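Local coordinates for protein VESB protease (Vibrio cholerae, PDB 4LK4) that probably acts as a secreted serine endopeptidase of the trypsin-like S1 family, cutting peptide bonds in proteins, at residues A117-A121 against R209-G213; T133-A138 against G201-K206. The protein carries 1 engineered substitution. All coordinates share one frame; numbering follows the deposited sequence.

Contact 1 (A117-A121 against R209-G213)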
ATOM      1  N   ALA A 117      -7.818 -10.368  10.963  1.00 54.33           N
ATOM      2  CA  ALA A 117      -6.754  -9.858  10.124  1.00 51.60           C
ATOM      3  C   ALA A 117      -6.035 -11.018   9.436  1.00 50.28           C
ATOM      4  O   ALA A 117      -5.992 -12.137   9.931  1.00 50.35           O
ATOM      5  CB  ALA A 117      -5.773  -9.049  10.956  1.00 52.52           C
ATOM      6  N   ILE A 118      -5.483 -10.737   8.269  1.00 48.40           N
ATOM      7  CA  ILE A 118      -4.679 -11.709   7.575  1.00 47.56           C
ATOM      8  C   ILE A 118      -3.324 -11.829   8.264  1.00 48.51           C
ATOM      9  O   ILE A 118      -2.902 -10.939   8.968  1.00 51.52           O
ATOM     10  CB  ILE A 118      -4.502 -11.300   6.110  1.00 46.01           C
ATOM     11  CG1 ILE A 118      -4.134 -12.536   5.275  1.00 45.91           C
ATOM     12  CG2 ILE A 118      -3.510 -10.132   5.960  1.00 44.00           C
ATOM     13  CD1 ILE A 118      -4.453 -12.343   3.803  1.00 45.58           C
ATOM     14  N   THR A 119      -2.665 -12.949   8.073  1.00 49.54           N
ATOM     15  CA  THR A 119      -1.341 -13.157   8.582  1.00 50.33           C
ATOM     16  C   THR A 119      -0.432 -13.021   7.390  1.00 49.18           C
ATOM     17  O   THR A 119      -0.641 -13.658   6.352  1.00 47.94           O
ATOM     18  CB  THR A 119      -1.223 -14.543   9.247  1.00 52.89           C
ATOM     19  OG1 THR A 119      -2.125 -14.601  10.362  1.00 53.40           O
ATOM     20  CG2 THR A 119       0.207 -14.798   9.748  1.00 54.53           C
ATOM     21  N   LEU A 120       0.554 -12.147   7.530  1.00 49.76           N
ATOM     22  CA  LEU A 120       1.481 -11.868   6.456  1.00 48.41           C
ATOM     23  C   LEU A 120       2.607 -12.855   6.516  1.00 49.90           C
ATOM     24  O   LEU A 120       2.938 -13.350   7.580  1.00 51.68           O
ATOM     25  CB  LEU A 120       2.033 -10.455   6.599  1.00 49.04           C
ATOM     26  CG  LEU A 120       1.071  -9.292   6.375  1.00 48.03           C
ATOM     27  CD1 LEU A 120       1.840  -7.982   6.382  1.00 49.53           C
ATOM     28  CD2 LEU A 120       0.340  -9.433   5.067  1.00 46.71           C
ATOM     29  N   ALA A 121       3.198 -13.159   5.369  1.00 50.15           N
ATOM     30  CA  ALA A 121       4.347 -14.061   5.342  1.00 51.75           C
ATOM     31  C   ALA A 121       5.572 -13.415   6.039  1.00 53.03           C
ATOM     32  O   ALA A 121       5.751 -12.198   6.008  1.00 50.18           O
ATOM     33  CB  ALA A 121       4.684 -14.423   3.913  1.00 51.26           C
ATOM     34  N   ARG A 209      -1.819 -20.366   4.485  1.00 56.56           N
ATOM     35  CA  ARG A 209      -2.646 -19.184   4.171  1.00 55.31           C
ATOM     36  C   ARG A 209      -1.977 -17.845   4.428  1.00 52.72           C
ATOM     37  O   ARG A 209      -2.651 -16.826   4.418  1.00 51.29           O
ATOM     38  CB  ARG A 209      -3.982 -19.175   4.942  1.00 58.14           C
ATOM     39  CG  ARG A 209      -4.721 -20.495   5.045  1.00 62.56           C
ATOM     40  CD  ARG A 209      -4.970 -21.131   3.697  1.00 62.87           C
ATOM     41  NE  ARG A 209      -5.902 -20.356   2.886  1.00 62.69           N
ATOM     42  CZ  ARG A 209      -6.315 -20.736   1.681  1.00 64.16           C
ATOM     43  NH1 ARG A 209      -5.883 -21.892   1.140  1.00 64.78           N
ATOM     44  NH2 ARG A 209      -7.164 -19.961   1.014  1.00 64.42           N
ATOM     45  N   GLU A 210      -0.679 -17.832   4.675  1.00 52.86           N
ATOM     46  CA  GLU A 210       0.012 -16.575   4.964  1.00 52.52           C
ATOM     47  C   GLU A 210      -0.012 -15.793   3.638  1.00 48.87           C
ATOM     48  O   GLU A 210       0.131 -16.390   2.563  1.00 46.56           O
ATOM     49  CB  GLU A 210       1.455 -16.822   5.450  1.00 55.84           C
ATOM     50  CG  GLU A 210       1.623 -17.672   6.736  1.00 61.04           C
ATOM     51  CD  GLU A 210       1.607 -19.220   6.536  1.00 64.49           C
ATOM     52  OE1 GLU A 210       1.471 -19.758   5.394  1.00 63.78           O
ATOM     53  OE2 GLU A 210       1.739 -19.934   7.561  1.00 69.17           O
ATOM     54  N   GLN A 211      -0.235 -14.480   3.700  1.00 46.60           N
ATOM     55  CA  GLN A 211      -0.205 -13.674   2.488  1.00 44.48           C
ATOM     56  C   GLN A 211       1.221 -13.468   2.058  1.00 43.72           C
ATOM     57  O   GLN A 211       1.991 -12.824   2.744  1.00 45.01           O
ATOM     58  CB  GLN A 211      -0.876 -12.323   2.673  1.00 44.17           C
ATOM     59  CG  GLN A 211      -0.782 -11.457   1.437  1.00 43.07           C
ATOM     60  CD  GLN A 211      -1.626 -10.187   1.534  1.00 42.68           C
ATOM     61  OE1 GLN A 211      -2.333  -9.942   2.516  1.00 43.37           O
ATOM     62  NE2 GLN A 211      -1.562  -9.387   0.499  1.00 42.09           N
ATOM     63  N   LEU A 212       1.565 -14.052   0.924  1.00 42.50           N
ATOM     64  CA  LEU A 212       2.895 -13.986   0.376  1.00 41.90           C
ATOM     65  C   LEU A 212       3.014 -12.769  -0.546  1.00 40.54           C
ATOM     66  O   LEU A 212       4.092 -12.252  -0.761  1.00 41.04           O
ATOM     67  CB  LEU A 212       3.154 -15.242  -0.441  1.00 41.85           C
ATOM     68  CG  LEU A 212       4.503 -15.361  -1.152  1.00 42.18           C
ATOM     69  CD1 LEU A 212       5.619 -15.549  -0.151  1.00 43.90           C
ATOM     70  CD2 LEU A 212       4.488 -16.544  -2.101  1.00 42.36           C
ATOM     71  N   GLY A 213       1.917 -12.330  -1.136  1.00 38.90           N
ATOM     72  CA  GLY A 213       2.032 -11.371  -2.202  1.00 38.00           C
ATOM     73  C   GLY A 213       0.809 -10.520  -2.389  1.00 37.26           C
ATOM     74  O   GLY A 213      -0.225 -10.786  -1.769  1.00 36.76           O
TER
HETATM   75  O   HOH W   1      -3.702 -15.416   6.736  1.00 51.05           O
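The backbone of Gln211 grips 117-121 on both sides of Leu120: its N donates to Thr119 O (2.8 Å, nearly straight at 166° and in the carbonyl plane), while its O accepts Ala121 N at 2.9 Å from above the carbonyl plane. Glu210 CA lies 3.3 Å from Thr119 O, a CA-H...O contact beside the first bond. A water extends the join, accepting from Thr119 N and donating to Arg209 O. This lone bridge sets the loop between the two barrels of the trypsin fold against strand 211-216, which carries a classic beta bulge where Leu212 and Gly213 stand opposite Ile203. The Gln211 side chain runs extended, CG anti to the backbone N (chi1 177°), and crosses Ile118 at about a right angle, with Ile118 CD1 3.5 Å from Gln211 OE1. Leu120 lies side by side with Gln211, pointing the same way, its CD2 3.7 Å from Gln211 OE1. The amide set in this apolar surround is held at both ends: Gln211 NE2 donates to Gly213 O at 3.0 Å, and Gln211 OE1 is hydrogen-bonded to Ser44 OG on strand 39-46 of the N-terminal barrel. Ala121 CB rests against Gln211 O, 3.3 Å away.

Contact 2 (T133-A138 against G201-K206)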
ATOM      1  N   THR A 133       5.483 -24.141  -5.591  1.00 55.00           N
ATOM      2  CA  THR A 133       4.726 -23.994  -4.359  1.00 53.16           C
ATOM      3  C   THR A 133       3.303 -23.535  -4.729  1.00 50.46           C
ATOM      4  O   THR A 133       3.131 -22.556  -5.426  1.00 48.15           O
ATOM      5  CB  THR A 133       5.389 -22.969  -3.434  1.00 53.19           C
ATOM      6  OG1 THR A 133       6.643 -23.492  -2.972  1.00 55.86           O
ATOM      7  CG2 THR A 133       4.469 -22.614  -2.261  1.00 52.03           C
ATOM      8  N   PRO A 134       2.278 -24.291  -4.310  1.00 50.46           N
ATOM      9  CA  PRO A 134       0.919 -23.900  -4.649  1.00 48.37           C
ATOM     10  C   PRO A 134       0.506 -22.621  -3.926  1.00 46.61           C
ATOM     11  O   PRO A 134       0.715 -22.514  -2.718  1.00 47.15           O
ATOM     12  CB  PRO A 134       0.087 -25.096  -4.143  1.00 49.58           C
ATOM     13  CG  PRO A 134       1.054 -26.243  -4.109  1.00 51.98           C
ATOM     14  CD  PRO A 134       2.322 -25.622  -3.660  1.00 51.96           C
ATOM     15  N   LEU A 135      -0.077 -21.667  -4.650  1.00 44.70           N
ATOM     16  CA  LEU A 135      -0.572 -20.451  -4.049  1.00 43.04           C
ATOM     17  C   LEU A 135      -2.001 -20.225  -4.493  1.00 42.60           C
ATOM     18  O   LEU A 135      -2.420 -20.734  -5.527  1.00 42.27           O
ATOM     19  CB  LEU A 135       0.293 -19.257  -4.484  1.00 42.63           C
ATOM     20  CG  LEU A 135       1.811 -19.447  -4.365  1.00 43.82           C
ATOM     21  CD1 LEU A 135       2.510 -18.261  -5.014  1.00 43.54           C
ATOM     22  CD2 LEU A 135       2.240 -19.563  -2.924  1.00 44.00           C
ATOM     23  N   THR A 136      -2.733 -19.422  -3.717  1.00 42.54           N
ATOM     24  CA  THR A 136      -4.091 -19.063  -4.031  1.00 42.27           C
ATOM     25  C   THR A 136      -4.294 -17.546  -4.014  1.00 40.80           C
ATOM     26  O   THR A 136      -3.973 -16.902  -3.035  1.00 39.67           O
ATOM     27  CB  THR A 136      -5.058 -19.708  -3.027  1.00 44.69           C
ATOM     28  OG1 THR A 136      -4.793 -21.117  -2.927  1.00 46.80           O
ATOM     29  CG2 THR A 136      -6.500 -19.502  -3.474  1.00 44.43           C
ATOM     30  N   VAL A 137      -4.879 -17.032  -5.100  1.00 40.07           N
ATOM     31  CA  VAL A 137      -5.191 -15.641  -5.323  1.00 39.70           C
ATOM     32  C   VAL A 137      -6.668 -15.427  -5.130  1.00 40.17           C
ATOM     33  O   VAL A 137      -7.467 -16.287  -5.471  1.00 41.97           O
ATOM     34  CB  VAL A 137      -4.962 -15.248  -6.793  1.00 40.31           C
ATOM     35  CG1 VAL A 137      -5.049 -13.747  -6.942  1.00 40.56           C
ATOM     36  CG2 VAL A 137      -3.593 -15.694  -7.257  1.00 41.79           C
ATOM     37  N   ALA A 138      -7.063 -14.270  -4.640  1.00 39.74           N
ATOM     38  CA  ALA A 138      -8.481 -14.017  -4.427  1.00 40.61           C
ATOM     39  C   ALA A 138      -8.838 -12.606  -4.845  1.00 39.99           C
ATOM     40  O   ALA A 138      -8.061 -11.678  -4.668  1.00 40.52           O
ATOM     41  CB  ALA A 138      -8.866 -14.261  -2.978  1.00 41.02           C
ATOM     42  N   GLY A 201      -5.274  -7.363  -4.523  1.00 39.93           N
ATOM     43  CA  GLY A 201      -5.725  -8.465  -3.721  1.00 39.76           C
ATOM     44  C   GLY A 201      -4.588  -9.388  -3.338  1.00 39.10           C
ATOM     45  O   GLY A 201      -3.500  -9.352  -3.919  1.00 39.38           O
ATOM     46  N   PRO A 202      -4.837 -10.216  -2.351  1.00 38.79           N
ATOM     47  CA  PRO A 202      -3.832 -11.091  -1.786  1.00 39.05           C
ATOM     48  C   PRO A 202      -3.571 -12.360  -2.588  1.00 39.27           C
ATOM     49  O   PRO A 202      -4.485 -12.940  -3.158  1.00 39.80           O
ATOM     50  CB  PRO A 202      -4.477 -11.512  -0.467  1.00 40.00           C
ATOM     51  CG  PRO A 202      -5.955 -11.527  -0.768  1.00 39.99           C
ATOM     52  CD  PRO A 202      -6.116 -10.295  -1.624  1.00 39.23           C
ATOM     53  N   ILE A 203      -2.332 -12.826  -2.554  1.00 39.30           N
ATOM     54  CA  ILE A 203      -2.012 -14.191  -2.947  1.00 39.43           C
ATOM     55  C   ILE A 203      -1.382 -14.799  -1.695  1.00 40.02           C
ATOM     56  O   ILE A 203      -0.519 -14.199  -1.076  1.00 39.59           O
ATOM     57  CB  ILE A 203      -1.105 -14.215  -4.215  1.00 39.28           C
ATOM     58  CG1 ILE A 203      -0.713 -15.624  -4.630  1.00 39.88           C
ATOM     59  CG2 ILE A 203       0.157 -13.379  -4.028  1.00 39.01           C
ATOM     60  CD1 ILE A 203       0.004 -15.640  -5.977  1.00 39.86           C
ATOM     61  N   VAL A 204      -1.843 -15.980  -1.312  1.00 41.33           N
ATOM     62  CA  VAL A 204      -1.472 -16.589  -0.053  1.00 42.79           C
ATOM     63  C   VAL A 204      -0.869 -17.949  -0.313  1.00 44.23           C
ATOM     64  O   VAL A 204      -1.178 -18.582  -1.313  1.00 45.01           O
ATOM     65  CB  VAL A 204      -2.709 -16.744   0.876  1.00 44.15           C
ATOM     66  CG1 VAL A 204      -3.443 -15.419   1.013  1.00 43.92           C
ATOM     67  CG2 VAL A 204      -3.677 -17.783   0.361  1.00 44.92           C
ATOM     68  N   VAL A 205      -0.037 -18.429   0.599  1.00 46.23           N
ATOM     69  CA  VAL A 205       0.514 -19.790   0.481  1.00 47.60           C
ATOM     70  C   VAL A 205      -0.648 -20.740   0.722  1.00 50.42           C
ATOM     71  O   VAL A 205      -1.331 -20.642   1.744  1.00 52.02           O
ATOM     72  CB  VAL A 205       1.637 -20.049   1.501  1.00 48.77           C
ATOM     73  CG1 VAL A 205       2.291 -21.393   1.261  1.00 50.11           C
ATOM     74  CG2 VAL A 205       2.696 -18.959   1.418  1.00 47.74           C
ATOM     75  N   LYS A 206      -0.888 -21.662  -0.212  1.00 51.85           N
ATOM     76  CA  LYS A 206      -2.065 -22.520  -0.136  1.00 53.37           C
ATOM     77  C   LYS A 206      -2.115 -23.314   1.173  1.00 55.57           C
ATOM     78  O   LYS A 206      -3.175 -23.367   1.798  1.00 56.01           O
ATOM     79  CB  LYS A 206      -2.144 -23.433  -1.348  1.00 54.96           C
ATOM     80  CG  LYS A 206      -3.309 -24.410  -1.317  1.00 58.10           C
ATOM     81  CD  LYS A 206      -3.586 -24.906  -2.725  1.00 59.51           C
ATOM     82  CE  LYS A 206      -4.698 -25.955  -2.757  1.00 62.70           C
ATOM     83  NZ  LYS A 206      -6.028 -25.290  -2.933  1.00 62.93           N
TER
HETATM   84  O   HOH W   2      -6.827 -22.639  -1.440  1.00 45.29           O
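Leu135, Thr136 and Val137 pair with Val205, Val204 and Ile203 on antiparallel strands whose directions differ by 153°. Four backbone hydrogen bonds join them. The hydrogen-bonded pair Thr136-Val204 exchanges two: Thr136 N to Val204 O (3.0 Å), in the carbonyl plane, and Val204 N to Thr136 O (2.9 Å), tilted from it. Lys206 N to Pro134 O (3.1 Å) closes one end, and Ala138 N to Pro202 O (3.3 Å) is the longest; its nitrogen sits nearly on the line of the carbonyl, but the N-H is bent to 148°. CA-H...O contacts, such as Ile203 CA on Thr136 O, fill in between.

Apolar packing gathers around Ile203. Its chain is extended, CG1 anti to the backbone N (chi1 178°), which carries CD1 to Leu135 CD1 and, also at 3.8 Å, to Val137 CG2; both neighbours meet it obliquely. The other branch of Leu135, CD2, rests on Val205 CA.

Polar groups collect where Thr136 and Lys206 meet. Lys206 CB passes 3.3 Å from Pro134 O, and its CD touches Pro134 CB, before a bend at chi4 turns the amine. A water donates to Thr136 OG1 and accepts from Lys206 NZ. Asp159 takes both groups as well, OD1 hydrogen-bonded to Thr136 and OD2 in a salt bridge with Lys206, which would offset the ammonium charge.

Gly201 and Pro202 end the segment matching the GDSGGP signature around the catalytic serine of S1 peptidases; alanine stands in the serine's place here, consistent with the engineered substitution. Strand 134-139 is flanked by 156-162, with Leu135 and Val137 hydrogen-bonded through their backbones to Val160 and Val158, and strand 202-205 by 211-216. Val160 of strand 156-162 and Tyr231 of strand 229-233 pack on Val137 and Ile203, consistent with the interior of the C-terminal barrel.

In the fold
Strand 202-205 of contact 2 turns back through a short connection into the 209-213 segment of contact 1, and the two are neighbours in one sheet: Val205 N lies 2.8 Å from Glu210 O and Leu212 N 2.9 Å from Ile203 O, both probable hydrogen bonds. Contact 2 is the more buried, a regular strand pairing within the C-terminal barrel, backed by an apolar cluster and edged by a charged group. Contact 1 is only partly buried; it rests on a single bridge to a loop, and a buried glutamine amide reaches from there to the other barrel. The former therefore builds one barrel, whereas the latter lies between the two.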